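Mandelate racemase/muconate lactonizing enzyme-like protein (Roseovarius sp. TM1035, PDB 3RCY) is probably a magnesium-dependent enzyme of the enolase superfamily, related to mandelate racemase and muconate lactonizing enzyme, with a substrate not yet established. Local coordinates at residues Leu73-Val78 with Thr90-Phe95; Tyr133-His138 with Ala151-Asp156. All coordinates share one frame; numbering follows the deposited sequence.

Contact 1: Leu73-Val78 with Thr90-Phe95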
loop_
_atom_site.group_PDB
_atom_site.type_symbol
_atom_site.label_atom_id
_atom_site.label_comp_id
_atom_site.label_asym_id
_atom_site.label_seq_id
_atom_site.Cartn_x
_atom_site.Cartn_y
_atom_site.Cartn_z
ATOM N N LEU A 73 20.842 29.853 -6.737
ATOM C CA LEU A 73 21.357 30.375 -5.476
ATOM C C LEU A 73 20.363 31.332 -4.824
ATOM O O LEU A 73 20.081 31.222 -3.632
ATOM C CB LEU A 73 22.710 31.064 -5.686
ATOM C CG LEU A 73 23.366 31.693 -4.438
ATOM C CD1 LEU A 73 23.592 30.673 -3.323
ATOM C CD2 LEU A 73 24.678 32.373 -4.804
ATOM N N MET A 74 19.836 32.263 -5.608
ATOM C CA MET A 74 18.905 33.250 -5.066
ATOM C C MET A 74 17.624 32.588 -4.565
ATOM O O MET A 74 17.113 32.964 -3.509
ATOM C CB MET A 74 18.620 34.374 -6.067
ATOM C CG MET A 74 19.849 35.260 -6.285
ATOM S SD MET A 74 19.496 36.756 -7.209
ATOM C CE MET A 74 19.453 36.095 -8.873
ATOM N N PHE A 75 17.134 31.580 -5.289
ATOM C CA PHE A 75 16.013 30.797 -4.779
ATOM C C PHE A 75 16.340 30.160 -3.420
ATOM O O PHE A 75 15.569 30.318 -2.466
ATOM C CB PHE A 75 15.511 29.738 -5.772
ATOM C CG PHE A 75 14.388 28.891 -5.214
ATOM C CD1 PHE A 75 13.066 29.327 -5.291
ATOM C CD2 PHE A 75 14.663 27.682 -4.570
ATOM C CE1 PHE A 75 12.028 28.558 -4.744
ATOM C CE2 PHE A 75 13.645 26.913 -4.028
ATOM C CZ PHE A 75 12.324 27.347 -4.116
ATOM N N ARG A 76 17.477 29.475 -3.322
ATOM C CA ARG A 76 17.871 28.834 -2.060
ATOM C C ARG A 76 17.951 29.821 -0.895
ATOM O O ARG A 76 17.545 29.497 0.217
ATOM C CB ARG A 76 19.206 28.085 -2.177
ATOM C CG ARG A 76 19.227 26.849 -3.114
ATOM C CD ARG A 76 18.066 25.873 -2.878
ATOM N NE ARG A 76 17.965 25.426 -1.486
ATOM C CZ ARG A 76 17.118 24.494 -1.054
ATOM N NH1 ARG A 76 16.289 23.890 -1.911
ATOM N NH2 ARG A 76 17.099 24.168 0.242
ATOM N N ARG A 77 18.506 31.005 -1.150
ATOM C CA ARG A 77 18.618 32.041 -0.129
ATOM C C ARG A 77 17.252 32.443 0.418
ATOM O O ARG A 77 17.063 32.481 1.625
ATOM C CB ARG A 77 19.308 33.281 -0.693
ATOM C CG ARG A 77 20.799 33.169 -0.859
ATOM C CD ARG A 77 21.318 34.445 -1.500
ATOM N NE ARG A 77 22.764 34.441 -1.669
ATOM C CZ ARG A 77 23.423 35.220 -2.529
ATOM N NH1 ARG A 77 22.764 36.060 -3.324
ATOM N NH2 ARG A 77 24.745 35.140 -2.611
ATOM N N VAL A 78 16.310 32.752 -0.473
ATOM C CA VAL A 78 14.984 33.209 -0.049
ATOM C C VAL A 78 14.195 32.057 0.583
ATOM O O VAL A 78 13.573 32.223 1.628
ATOM C CB VAL A 78 14.172 33.847 -1.216
ATOM C CG1 VAL A 78 12.828 34.354 -0.720
ATOM C CG2 VAL A 78 14.962 34.989 -1.843
ATOM N N THR A 90 4.146 33.964 1.231
ATOM C CA THR A 90 4.336 35.401 1.057
ATOM C C THR A 90 5.743 35.757 0.552
ATOM O O THR A 90 5.883 36.529 -0.407
ATOM C CB THR A 90 3.983 36.158 2.366
ATOM O OG1 THR A 90 2.562 36.222 2.500
ATOM C CG2 THR A 90 4.543 37.580 2.374
ATOM N N ALA A 91 6.774 35.200 1.188
ATOM C CA ALA A 91 8.162 35.491 0.801
ATOM C C ALA A 91 8.510 34.979 -0.603
ATOM O O ALA A 91 9.257 35.627 -1.340
ATOM C CB ALA A 91 9.143 34.923 1.826
ATOM N N ILE A 92 7.977 33.814 -0.964
ATOM C CA ILE A 92 8.237 33.236 -2.289
ATOM C C ILE A 92 7.436 33.991 -3.362
ATOM O O ILE A 92 7.898 34.142 -4.499
ATOM C CB ILE A 92 7.988 31.702 -2.313
ATOM C CG1 ILE A 92 8.957 30.973 -1.361
ATOM C CG2 ILE A 92 8.106 31.138 -3.716
ATOM C CD1 ILE A 92 10.455 31.094 -1.722
ATOM N N GLY A 93 6.258 34.501 -2.990
ATOM C CA GLY A 93 5.521 35.426 -3.863
ATOM C C GLY A 93 6.371 36.637 -4.217
ATOM O O GLY A 93 6.441 37.056 -5.384
ATOM N N ALA A 94 7.025 37.199 -3.200
ATOM C CA ALA A 94 7.963 38.300 -3.396
ATOM C C ALA A 94 9.106 37.890 -4.326
ATOM O O ALA A 94 9.342 38.540 -5.354
ATOM C CB ALA A 94 8.499 38.808 -2.050
ATOM N N PHE A 95 9.805 36.809 -3.976
ATOM C CA PHE A 95 10.894 36.313 -4.816
ATOM C C PHE A 95 10.490 36.080 -6.277
ATOM O O PHE A 95 11.246 36.436 -7.186
ATOM C CB PHE A 95 11.523 35.027 -4.264
ATOM C CG PHE A 95 12.554 34.424 -5.190
ATOM C CD1 PHE A 95 13.795 35.041 -5.367
ATOM C CD2 PHE A 95 12.272 33.270 -5.924
ATOM C CE1 PHE A 95 14.747 34.504 -6.247
ATOM C CE2 PHE A 95 13.222 32.730 -6.801
ATOM C CZ PHE A 95 14.462 33.354 -6.960
#
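The phenyl ring of Phe-95 brings one edge atom, CE2, into the plane of the Phe-75 ring at its rim, 3.7 Å from Phe-75 CD1. With planes at 65° and centroids 5.9 Å apart, the pair is neither a stack nor a true edge-to-face contact. Three groups meet Phe-95 obliquely: Val-78 CG2, which lies 3.7 Å from Phe-95 CD1, and the backbone of Met-74 and Phe-75. The ring's end atom, Phe-95 CZ, comes within 3.6 Å of Phe-75 N. The ring meets this backbone nitrogen by van der Waals packing, and a flat hydrocarbon suits this place because it can fit closely against a helical turn. Having CG anti to the backbone N (chi1 174°) extends Phe-95 across the gap between the helices.

The other methyl of Val-78, CG1, lies 3.8 Å from Ala-91 O, and it also approaches Ile-92 CD1 at 4.2 Å. Beta-branched valine thus presents two methyls to different partners, while small Ala-91 leaves its turn low enough for one of them. Ile-92 reaches in through its longer branch, whose CD1 also touches Phe-75 CE1. The side chains that meet are all apolar and buried; the polar atoms they touch belong to the backbone.

The axes run nearly antiparallel, at 155°, and stay 10.5 Å apart, a wide spacing filled chiefly by Phe-95, with Val-78 and Ile-92, while the Phe-75 ring flanks them. Both helices, 71-80 and 89-110, belong to the N-terminal capping domain of the enolase superfamily. Helix 48-63 adds Val-58 and His-62 against Val-78, and Ile-55 against Ala-94. Thr-264 and Thr-265, in the loop following barrel strand 257-259, touch Ile-92 and Phe-75 respectively, so the helix pair also borders the catalytic-domain barrel.

Contact 2: Tyr133-His138 with Ala151-Asp156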
loop_
_atom_site.group_PDB
_atom_site.type_symbol
_atom_site.label_atom_id
_atom_site.label_comp_id
_atom_site.label_asym_id
_atom_site.label_seq_id
_atom_site.Cartn_x
_atom_site.Cartn_y
_atom_site.Cartn_z
ATOM N N TYR A 133 -16.406 35.822 -19.914
ATOM C CA TYR A 133 -16.700 37.134 -19.317
ATOM C C TYR A 133 -17.989 37.689 -19.919
ATOM O O TYR A 133 -18.353 37.310 -21.042
ATOM C CB TYR A 133 -15.545 38.109 -19.565
ATOM C CG TYR A 133 -14.257 37.728 -18.866
ATOM C CD1 TYR A 133 -14.108 37.923 -17.493
ATOM C CD2 TYR A 133 -13.188 37.167 -19.577
ATOM C CE1 TYR A 133 -12.929 37.575 -16.835
ATOM C CE2 TYR A 133 -11.996 36.816 -18.931
ATOM C CZ TYR A 133 -11.882 37.023 -17.556
ATOM O OH TYR A 133 -10.728 36.690 -16.892
ATOM N N PRO A 134 -18.683 38.586 -19.182
ATOM C CA PRO A 134 -19.900 39.191 -19.724
ATOM C C PRO A 134 -19.620 39.903 -21.040
ATOM O O PRO A 134 -18.593 40.579 -21.183
ATOM C CB PRO A 134 -20.307 40.216 -18.652
ATOM C CG PRO A 134 -19.621 39.787 -17.411
ATOM C CD PRO A 134 -18.362 39.096 -17.834
ATOM N N LEU A 135 -20.512 39.710 -22.003
ATOM C CA LEU A 135 -20.535 40.504 -23.224
ATOM C C LEU A 135 -21.138 41.880 -22.909
ATOM O O LEU A 135 -21.709 42.062 -21.833
ATOM C CB LEU A 135 -21.332 39.763 -24.311
ATOM C CG LEU A 135 -20.683 38.468 -24.833
ATOM C CD1 LEU A 135 -21.571 37.792 -25.876
ATOM C CD2 LEU A 135 -19.282 38.726 -25.402
ATOM N N PRO A 136 -21.009 42.858 -23.827
ATOM C CA PRO A 136 -21.453 44.236 -23.510
ATOM C C PRO A 136 -22.934 44.411 -23.140
ATOM O O PRO A 136 -23.273 45.352 -22.423
ATOM C CB PRO A 136 -21.127 45.008 -24.788
ATOM C CG PRO A 136 -19.981 44.258 -25.382
ATOM C CD PRO A 136 -20.292 42.809 -25.116
ATOM N N HIS A 137 -23.803 43.518 -23.605
ATOM C CA HIS A 137 -25.236 43.599 -23.277
ATOM C C HIS A 137 -25.620 42.800 -22.022
ATOM O O HIS A 137 -26.770 42.852 -21.579
ATOM C CB HIS A 137 -26.079 43.136 -24.465
ATOM C CG HIS A 137 -25.956 41.671 -24.752
ATOM N ND1 HIS A 137 -24.761 41.080 -25.102
ATOM C CD2 HIS A 137 -26.877 40.676 -24.733
ATOM C CE1 HIS A 137 -24.952 39.786 -25.291
ATOM N NE2 HIS A 137 -26.228 39.517 -25.074
ATOM N N HIS A 138 -24.663 42.062 -21.458
ATOM C CA HIS A 138 -24.909 41.260 -20.260
ATOM C C HIS A 138 -24.792 42.112 -19.002
ATOM O O HIS A 138 -23.739 42.713 -18.769
ATOM C CB HIS A 138 -23.892 40.118 -20.141
ATOM C CG HIS A 138 -24.035 39.049 -21.178
ATOM N ND1 HIS A 138 -22.977 38.260 -21.578
ATOM C CD2 HIS A 138 -25.108 38.631 -21.890
ATOM C CE1 HIS A 138 -23.394 37.396 -22.486
ATOM N NE2 HIS A 138 -24.684 37.599 -22.691
ATOM N N ALA A 151 -23.389 30.836 -22.263
ATOM C CA ALA A 151 -23.369 30.193 -23.575
ATOM C C ALA A 151 -23.137 31.200 -24.712
ATOM O O ALA A 151 -22.431 30.888 -25.669
ATOM C CB ALA A 151 -24.636 29.371 -23.808
ATOM N N GLU A 152 -23.712 32.402 -24.597
ATOM C CA GLU A 152 -23.443 33.476 -25.565
ATOM C C GLU A 152 -21.964 33.884 -25.575
ATOM O O GLU A 152 -21.365 34.069 -26.645
ATOM C CB GLU A 152 -24.326 34.704 -25.296
ATOM C CG GLU A 152 -25.790 34.502 -25.639
ATOM C CD GLU A 152 -26.612 35.781 -25.523
ATOM O OE1 GLU A 152 -26.273 36.662 -24.699
ATOM O OE2 GLU A 152 -27.605 35.899 -26.263
ATOM N N SER A 153 -21.377 34.021 -24.384
ATOM C CA SER A 153 -19.958 34.359 -24.273
ATOM C C SER A 153 -19.086 33.259 -24.860
ATOM O O SER A 153 -18.086 33.549 -25.512
ATOM C CB SER A 153 -19.558 34.650 -22.820
ATOM O OG SER A 153 -20.184 35.837 -22.383
ATOM N N ALA A 154 -19.483 32.008 -24.643
ATOM C CA ALA A 154 -18.763 30.854 -25.187
ATOM C C ALA A 154 -18.787 30.838 -26.720
ATOM O O ALA A 154 -17.751 30.601 -27.348
ATOM C CB ALA A 154 -19.331 29.557 -24.631
ATOM N N ALA A 155 -19.969 31.084 -27.302
ATOM C CA ALA A 155 -20.129 31.185 -28.751
ATOM C C ALA A 155 -19.224 32.268 -29.319
ATOM O O ALA A 155 -18.570 32.062 -30.341
ATOM C CB ALA A 155 -21.589 31.453 -29.126
ATOM N N ASP A 156 -19.156 33.407 -28.636
ATOM C CA ASP A 156 -18.284 34.489 -29.068
ATOM C C ASP A 156 -16.791 34.126 -28.942
ATOM O O ASP A 156 -16.012 34.395 -29.851
ATOM C CB ASP A 156 -18.603 35.782 -28.316
ATOM C CG ASP A 156 -17.939 36.986 -28.942
ATOM O OD1 ASP A 156 -18.207 37.288 -30.127
ATOM O OD2 ASP A 156 -17.131 37.620 -28.257
#
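Glu-152 OE1 accepts hydrogen bonds from two neighbouring histidines. His-138 NE2 makes the shorter bond to Glu-152 OE1, 2.7 Å and nearly straight at 162°; it meets OE1 almost along the C-O axis, with ring and carboxylate close to coplanar. His-137 NE2 approaches OE1 at 2.9 Å from the syn side, out of the carboxylate plane, and its bond is more bent (140°). To get there, His-137 places CG between its backbone N and carbonyl carbon (chi1 69°). The other nitrogen of His-138, ND1, accepts from Leu-135 N at 2.9 Å; the donor comes from well out of the ring plane, but the bond helps hold the ring and is consistent with the proton being on NE2.

A third link to the helix is the hydroxyl of Ser-153, which donates to Tyr-133 O over 2.7 Å; serine is short enough to serve a carbonyl this close to the helix. Residues 133-138 form the loop following the first strand of the enolase-type barrel, 126-131, and include a type I turn from Leu-135 to His-138. Helix 147-159 then leads to the parallel strand 164-167, completing a beta-alpha-beta unit.

Leu-135 supplies the apolar part: CG rests 3.6 Å from Ser-153 OG, CD1 lies near Glu-152 O, and CD2 sits 3.7 Å from Asp-156 OD2, an oxygen salt-bridged to Arg-160. Elsewhere on the loop, Tyr-133 stacks on Trp-19, and Phe-143 of helix 140-143 meets His-138.

From the N terminus, the chain forms the three-stranded sheet and helix 48-63 before entering helix 71-80. Contact 1 then closes a short loop of 11 residues, turning the chain back into helix 89-110 within the capping domain. That helix leads toward the barrel, whose strand 126-131 opens the way to contact 2, where 12 residues separate the loop 133-138 from helix 147-159. The two contacts follow in series, neither nesting nor crossing, and lie on opposite sides of the chain's centre, about 40 Å apart between centres. Contact 1 ties together helices of the cap, whereas contact 2 fastens a strand-to-helix connection of the barrel to the helix that follows it.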